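Local coordinates for carbamate kinase (Mycoplasma penetrans, PDB 4AXS), which probably transfers the phosphoryl group of carbamoyl phosphate to ADP, making ATP in the last step of the arginine deiminase pathway, at residues A240-V254 / F301-L315. Numbering follows the deposited sequence.
Sequences ADAVNADIFVVLTAV and FVNGHPNRSAIIADL. With SO4 (sulfate ion), chain C.
Phe301 and Phe248 form the packed heart of this contact: an edge of Phe248 turns to the face of Phe301 in an offset T-shaped pair, with planes 78° apart. Phe248 CB also lies 3.6 Å from Phe301 CD2. With CG anti to the backbone N (chi1 167°), the Phe301 ring reaches from the last turn of its helix to Ala240 CB, 3.8 Å from Phe301 CE1, while the carbonyl oxygens of Ala245 and Asp246 meet its rim near the ring plane.

Arg308 closes the outer side. CD rests over a face of Phe301, toward its rim, and the bend at chi3 (56°) beyond it brings the guanidinium between that ring and His305. Arg308 NH1 donates an almost straight bond to Phe301 O at 3.1 Å, tying the strand's approach back to the helix end. Toward solvent the grip is looser: Asp241 OD2 stands 3.6 Å from Arg308 NH1, a long salt bridge with the carboxylate plane nearly perpendicular to the guanidinium.

Strands 247-251 and 309-313 run parallel. The central bonds are firm, with Ile311 N to Phe248 O at 2.9 Å and Val250 N to Ile311 O at 2.7 Å; Ser309 N to Asp246 O is weak. Past the strand ends, partly exposed Leu315 lays CD2 3.5 Å from Leu251 CB; a sulfate, probably from the crystallisation liquor, is hydrogen-bonded by Asn34 and sits beside Thr252 OG1, at a modelled distance too short to be trusted.

In the mixed beta sheet of this alpha/beta amino acid kinase fold, strand 27-31 flanks 247-251 and antiparallel strand 328-330 flanks 309-313; helices 232-242 and 292-302 cover the face bearing Phe248, Val250, Ala310 and Ile312.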
loop_
_atom_site.group_PDB
_atom_site.type_symbol
_atom_site.label_atom_id
_atom_site.label_comp_id
_atom_site.label_asym_id
_atom_site.label_seq_id
_atom_site.Cartn_x
_atom_site.Cartn_y
_atom_site.Cartn_z
ATOM N N ALA A 240 -11.934 14.674 0.394
ATOM C CA ALA A 240 -12.631 15.420 1.441
ATOM C C ALA A 240 -14.079 15.643 1.050
ATOM O O ALA A 240 -14.979 15.634 1.900
ATOM C CB ALA A 240 -11.945 16.771 1.697
ATOM N N ASP A 241 -14.299 15.846 -0.242
ATOM C CA ASP A 241 -15.640 16.072 -0.743
ATOM C C ASP A 241 -16.471 14.786 -0.800
ATOM O O ASP A 241 -17.592 14.750 -0.300
ATOM C CB ASP A 241 -15.587 16.728 -2.113
ATOM C CG ASP A 241 -16.937 16.764 -2.782
ATOM O OD1 ASP A 241 -17.289 15.759 -3.444
ATOM O OD2 ASP A 241 -17.646 17.789 -2.642
ATOM N N ALA A 242 -15.916 13.736 -1.405
ATOM C CA ALA A 242 -16.604 12.441 -1.519
ATOM C C ALA A 242 -17.019 11.842 -0.174
ATOM O O ALA A 242 -18.074 11.232 -0.069
ATOM C CB ALA A 242 -15.757 11.444 -2.314
ATOM N N VAL A 243 -16.188 12.011 0.847
ATOM C CA VAL A 243 -16.550 11.601 2.199
ATOM C C VAL A 243 -17.398 12.682 2.866
ATOM O O VAL A 243 -18.017 12.461 3.906
ATOM C CB VAL A 243 -15.300 11.334 3.052
ATOM C CG1 VAL A 243 -14.583 10.087 2.560
ATOM C CG2 VAL A 243 -14.364 12.525 3.006
ATOM N N ASN A 244 -17.405 13.863 2.260
ATOM C CA ASN A 244 -18.222 14.975 2.727
ATOM C C ASN A 244 -17.972 15.355 4.185
ATOM O O ASN A 244 -18.912 15.470 4.979
ATOM C CB ASN A 244 -19.702 14.661 2.517
ATOM C CG ASN A 244 -20.547 15.913 2.406
ATOM O OD1 ASN A 244 -21.339 16.053 1.474
ATOM N ND2 ASN A 244 -20.374 16.837 3.348
ATOM N N ALA A 245 -16.698 15.536 4.530
ATOM C CA ALA A 245 -16.316 16.024 5.856
ATOM C C ALA A 245 -16.660 17.488 5.963
ATOM O O ALA A 245 -17.109 18.105 5.001
ATOM C CB ALA A 245 -14.828 15.832 6.099
ATOM N N ASP A 246 -16.427 18.042 7.144
ATOM C CA ASP A 246 -16.686 19.449 7.395
ATOM C C ASP A 246 -15.427 20.236 7.078
ATOM O O ASP A 246 -15.432 21.128 6.237
ATOM C CB ASP A 246 -17.055 19.648 8.862
ATOM C CG ASP A 246 -18.025 18.604 9.354
ATOM O OD1 ASP A 246 -19.012 18.337 8.627
ATOM O OD2 ASP A 246 -17.781 18.042 10.451
ATOM N N ILE A 247 -14.344 19.874 7.755
ATOM C CA ILE A 247 -13.079 20.575 7.627
ATOM C C ILE A 247 -12.076 19.821 6.734
ATOM O O ILE A 247 -12.032 18.589 6.710
ATOM C CB ILE A 247 -12.442 20.836 9.020
ATOM C CG1 ILE A 247 -13.419 21.573 9.942
ATOM C CG2 ILE A 247 -11.151 21.612 8.886
ATOM C CD1 ILE A 247 -14.257 20.671 10.832
ATOM N N PHE A 248 -11.291 20.606 6.000
ATOM C CA PHE A 248 -10.169 20.142 5.214
ATOM C C PHE A 248 -8.941 20.915 5.686
ATOM O O PHE A 248 -8.811 22.096 5.395
ATOM C CB PHE A 248 -10.437 20.405 3.729
ATOM C CG PHE A 248 -9.289 20.032 2.819
ATOM C CD1 PHE A 248 -8.398 19.018 3.165
ATOM C CD2 PHE A 248 -9.113 20.680 1.601
ATOM C CE1 PHE A 248 -7.339 18.670 2.318
ATOM C CE2 PHE A 248 -8.056 20.338 0.748
ATOM C CZ PHE A 248 -7.169 19.331 1.108
ATOM N N VAL A 249 -8.050 20.266 6.433
ATOM C CA VAL A 249 -6.842 20.935 6.913
ATOM C C VAL A 249 -5.624 20.598 6.075
ATOM O O VAL A 249 -5.284 19.429 5.898
ATOM C CB VAL A 249 -6.492 20.551 8.355
ATOM C CG1 VAL A 249 -5.163 21.199 8.760
ATOM C CG2 VAL A 249 -7.613 20.926 9.308
ATOM N N VAL A 250 -4.957 21.635 5.590
ATOM C CA VAL A 250 -3.756 21.494 4.786
ATOM C C VAL A 250 -2.537 21.896 5.609
ATOM O O VAL A 250 -2.362 23.081 5.931
ATOM C CB VAL A 250 -3.845 22.391 3.536
ATOM C CG1 VAL A 250 -2.521 22.414 2.781
ATOM C CG2 VAL A 250 -5.009 21.944 2.637
ATOM N N LEU A 251 -1.707 20.911 5.964
ATOM C CA LEU A 251 -0.563 21.164 6.835
ATOM C C LEU A 251 0.603 21.654 6.026
ATOM O O LEU A 251 0.937 21.092 4.984
ATOM C CB LEU A 251 -0.165 19.922 7.610
ATOM C CG LEU A 251 -1.207 19.438 8.604
ATOM C CD1 LEU A 251 -0.685 18.217 9.350
ATOM C CD2 LEU A 251 -1.575 20.562 9.565
ATOM N N THR A 252 1.227 22.708 6.518
ATOM C CA THR A 252 2.184 23.449 5.729
ATOM C C THR A 252 2.982 24.294 6.699
ATOM O O THR A 252 2.535 24.538 7.814
ATOM C CB THR A 252 1.460 24.350 4.702
ATOM O OG1 THR A 252 2.382 24.769 3.687
ATOM C CG2 THR A 252 0.838 25.568 5.390
ATOM N N ALA A 253 4.154 24.747 6.272
ATOM C CA ALA A 253 5.121 25.332 7.199
ATOM C C ALA A 253 4.900 26.813 7.491
ATOM O O ALA A 253 5.864 27.538 7.723
ATOM C CB ALA A 253 6.542 25.108 6.687
ATOM N N VAL A 254 3.645 27.259 7.483
ATOM C CA VAL A 254 3.344 28.663 7.770
ATOM C C VAL A 254 2.250 28.821 8.818
ATOM O O VAL A 254 1.331 28.014 8.898
ATOM C CB VAL A 254 2.918 29.446 6.501
ATOM C CG1 VAL A 254 3.937 29.257 5.376
ATOM C CG2 VAL A 254 1.511 29.041 6.053
ATOM N N PHE A 301 -13.049 22.933 -2.391
ATOM C CA PHE A 301 -13.763 22.135 -1.398
ATOM C C PHE A 301 -14.880 22.910 -0.694
ATOM O O PHE A 301 -15.997 22.403 -0.561
ATOM C CB PHE A 301 -12.791 21.538 -0.375
ATOM C CG PHE A 301 -13.469 20.969 0.847
ATOM C CD1 PHE A 301 -14.221 19.801 0.764
ATOM C CD2 PHE A 301 -13.349 21.600 2.079
ATOM C CE1 PHE A 301 -14.847 19.280 1.878
ATOM C CE2 PHE A 301 -13.967 21.081 3.201
ATOM C CZ PHE A 301 -14.720 19.916 3.099
ATOM N N VAL A 302 -14.583 24.133 -0.248
ATOM C CA VAL A 302 -15.586 24.939 0.466
ATOM C C VAL A 302 -16.593 25.608 -0.467
ATOM O O VAL A 302 -17.665 26.014 -0.026
ATOM C CB VAL A 302 -14.957 26.035 1.367
ATOM C CG1 VAL A 302 -13.985 25.424 2.353
ATOM C CG2 VAL A 302 -14.282 27.123 0.525
ATOM N N ASN A 303 -16.253 25.715 -1.749
ATOM C CA ASN A 303 -17.080 26.468 -2.694
ATOM C C ASN A 303 -18.534 25.988 -2.741
ATOM O O ASN A 303 -18.811 24.823 -3.075
ATOM C CB ASN A 303 -16.468 26.452 -4.096
ATOM C CG ASN A 303 -16.921 27.629 -4.943
ATOM O OD1 ASN A 303 -17.251 27.479 -6.124
ATOM N ND2 ASN A 303 -16.946 28.814 -4.338
ATOM N N GLY A 304 -19.452 26.893 -2.396
ATOM C CA GLY A 304 -20.873 26.593 -2.375
ATOM C C GLY A 304 -21.266 25.631 -1.265
ATOM O O GLY A 304 -22.140 24.778 -1.438
ATOM N N HIS A 305 -20.611 25.762 -0.121
ATOM C CA HIS A 305 -20.892 24.898 1.014
ATOM C C HIS A 305 -20.675 25.661 2.305
ATOM O O HIS A 305 -19.627 25.539 2.941
ATOM C CB HIS A 305 -19.990 23.672 0.985
ATOM C CG HIS A 305 -20.472 22.591 0.076
ATOM N ND1 HIS A 305 -21.356 21.617 0.485
ATOM C CD2 HIS A 305 -20.193 22.328 -1.223
ATOM C CE1 HIS A 305 -21.602 20.798 -0.523
ATOM N NE2 HIS A 305 -20.908 21.207 -1.571
ATOM N N PRO A 306 -21.666 26.473 2.686
ATOM C CA PRO A 306 -21.610 27.279 3.909
ATOM C C PRO A 306 -21.294 26.443 5.152
ATOM O O PRO A 306 -20.853 26.981 6.167
ATOM C CB PRO A 306 -23.020 27.865 3.992
ATOM C CG PRO A 306 -23.465 27.953 2.545
ATOM C CD PRO A 306 -22.856 26.772 1.864
ATOM N N ASN A 307 -21.502 25.135 5.066
ATOM C CA ASN A 307 -21.298 24.251 6.214
ATOM C C ASN A 307 -19.875 23.673 6.385
ATOM O O ASN A 307 -19.674 22.728 7.156
ATOM C CB ASN A 307 -22.346 23.121 6.214
ATOM C CG ASN A 307 -22.539 22.471 4.836
ATOM O OD1 ASN A 307 -22.590 21.246 4.728
ATOM N ND2 ASN A 307 -22.664 23.289 3.790
ATOM N N ARG A 308 -18.896 24.242 5.681
ATOM C CA ARG A 308 -17.546 23.672 5.659
ATOM C C ARG A 308 -16.450 24.715 5.487
ATOM O O ARG A 308 -16.632 25.713 4.786
ATOM C CB ARG A 308 -17.417 22.602 4.556
ATOM C CG ARG A 308 -17.783 23.089 3.154
ATOM C CD ARG A 308 -17.436 22.057 2.073
ATOM N NE ARG A 308 -18.053 20.751 2.313
ATOM C CZ ARG A 308 -18.107 19.761 1.422
ATOM N NH1 ARG A 308 -17.590 19.914 0.205
ATOM N NH2 ARG A 308 -18.694 18.616 1.746
ATOM N N SER A 309 -15.310 24.473 6.124
ATOM C CA SER A 309 -14.168 25.372 6.017
ATOM C C SER A 309 -12.909 24.626 5.586
ATOM O O SER A 309 -12.914 23.401 5.446
ATOM C CB SER A 309 -13.931 26.113 7.339
ATOM O OG SER A 309 -14.040 25.236 8.452
ATOM N N ALA A 310 -11.833 25.371 5.359
ATOM C CA ALA A 310 -10.546 24.771 5.027
ATOM C C ALA A 310 -9.477 25.519 5.787
ATOM O O ALA A 310 -9.449 26.755 5.795
ATOM C CB ALA A 310 -10.282 24.820 3.521
ATOM N N ILE A 311 -8.600 24.782 6.449
ATOM C CA ILE A 311 -7.614 25.442 7.275
ATOM C C ILE A 311 -6.225 25.186 6.750
ATOM O O ILE A 311 -5.842 24.045 6.559
ATOM C CB ILE A 311 -7.705 24.985 8.734
ATOM C CG1 ILE A 311 -9.089 25.314 9.300
ATOM C CG2 ILE A 311 -6.615 25.657 9.566
ATOM C CD1 ILE A 311 -9.368 24.691 10.652
ATOM N N ILE A 312 -5.485 26.261 6.504
ATOM C CA ILE A 312 -4.092 26.160 6.104
ATOM C C ILE A 312 -3.185 26.613 7.236
ATOM O O ILE A 312 -2.840 27.781 7.327
ATOM C CB ILE A 312 -3.793 27.008 4.856
ATOM C CG1 ILE A 312 -4.615 26.523 3.663
ATOM C CG2 ILE A 312 -2.324 26.949 4.511
ATOM C CD1 ILE A 312 -4.120 27.078 2.340
ATOM N N ALA A 313 -2.795 25.681 8.100
ATOM C CA ALA A 313 -1.945 26.005 9.241
ATOM C C ALA A 313 -0.740 25.070 9.357
ATOM O O ALA A 313 -0.633 24.080 8.627
ATOM C CB ALA A 313 -2.762 25.990 10.525
ATOM N N ASP A 314 0.158 25.392 10.288
ATOM C CA ASP A 314 1.375 24.614 10.515
ATOM C C ASP A 314 1.119 23.453 11.468
ATOM O O ASP A 314 0.101 23.414 12.158
ATOM C CB ASP A 314 2.536 25.525 10.926
ATOM C CG ASP A 314 3.814 24.746 11.264
ATOM O OD1 ASP A 314 4.045 23.660 10.683
ATOM O OD2 ASP A 314 4.602 25.224 12.112
ATOM N N LEU A 315 2.048 22.500 11.475
ATOM C CA LEU A 315 1.997 21.346 12.368
ATOM C C LEU A 315 1.999 21.559 13.880
ATOM O O LEU A 315 1.235 20.921 14.610
ATOM C CB LEU A 315 3.277 20.531 12.197
ATOM C CG LEU A 315 3.277 19.469 11.093
ATOM C CD1 LEU A 315 2.656 18.165 11.591
ATOM C CD2 LEU A 315 2.569 19.995 9.841
HETATM S S SO4 C . 4.745 22.100 2.409
HETATM O O1 SO4 C . 4.072 23.157 3.156
HETATM O O2 SO4 C . 6.043 21.865 3.049
HETATM O O3 SO4 C . 3.914 20.897 2.436
HETATM O O4 SO4 C . 4.934 22.508 1.012
#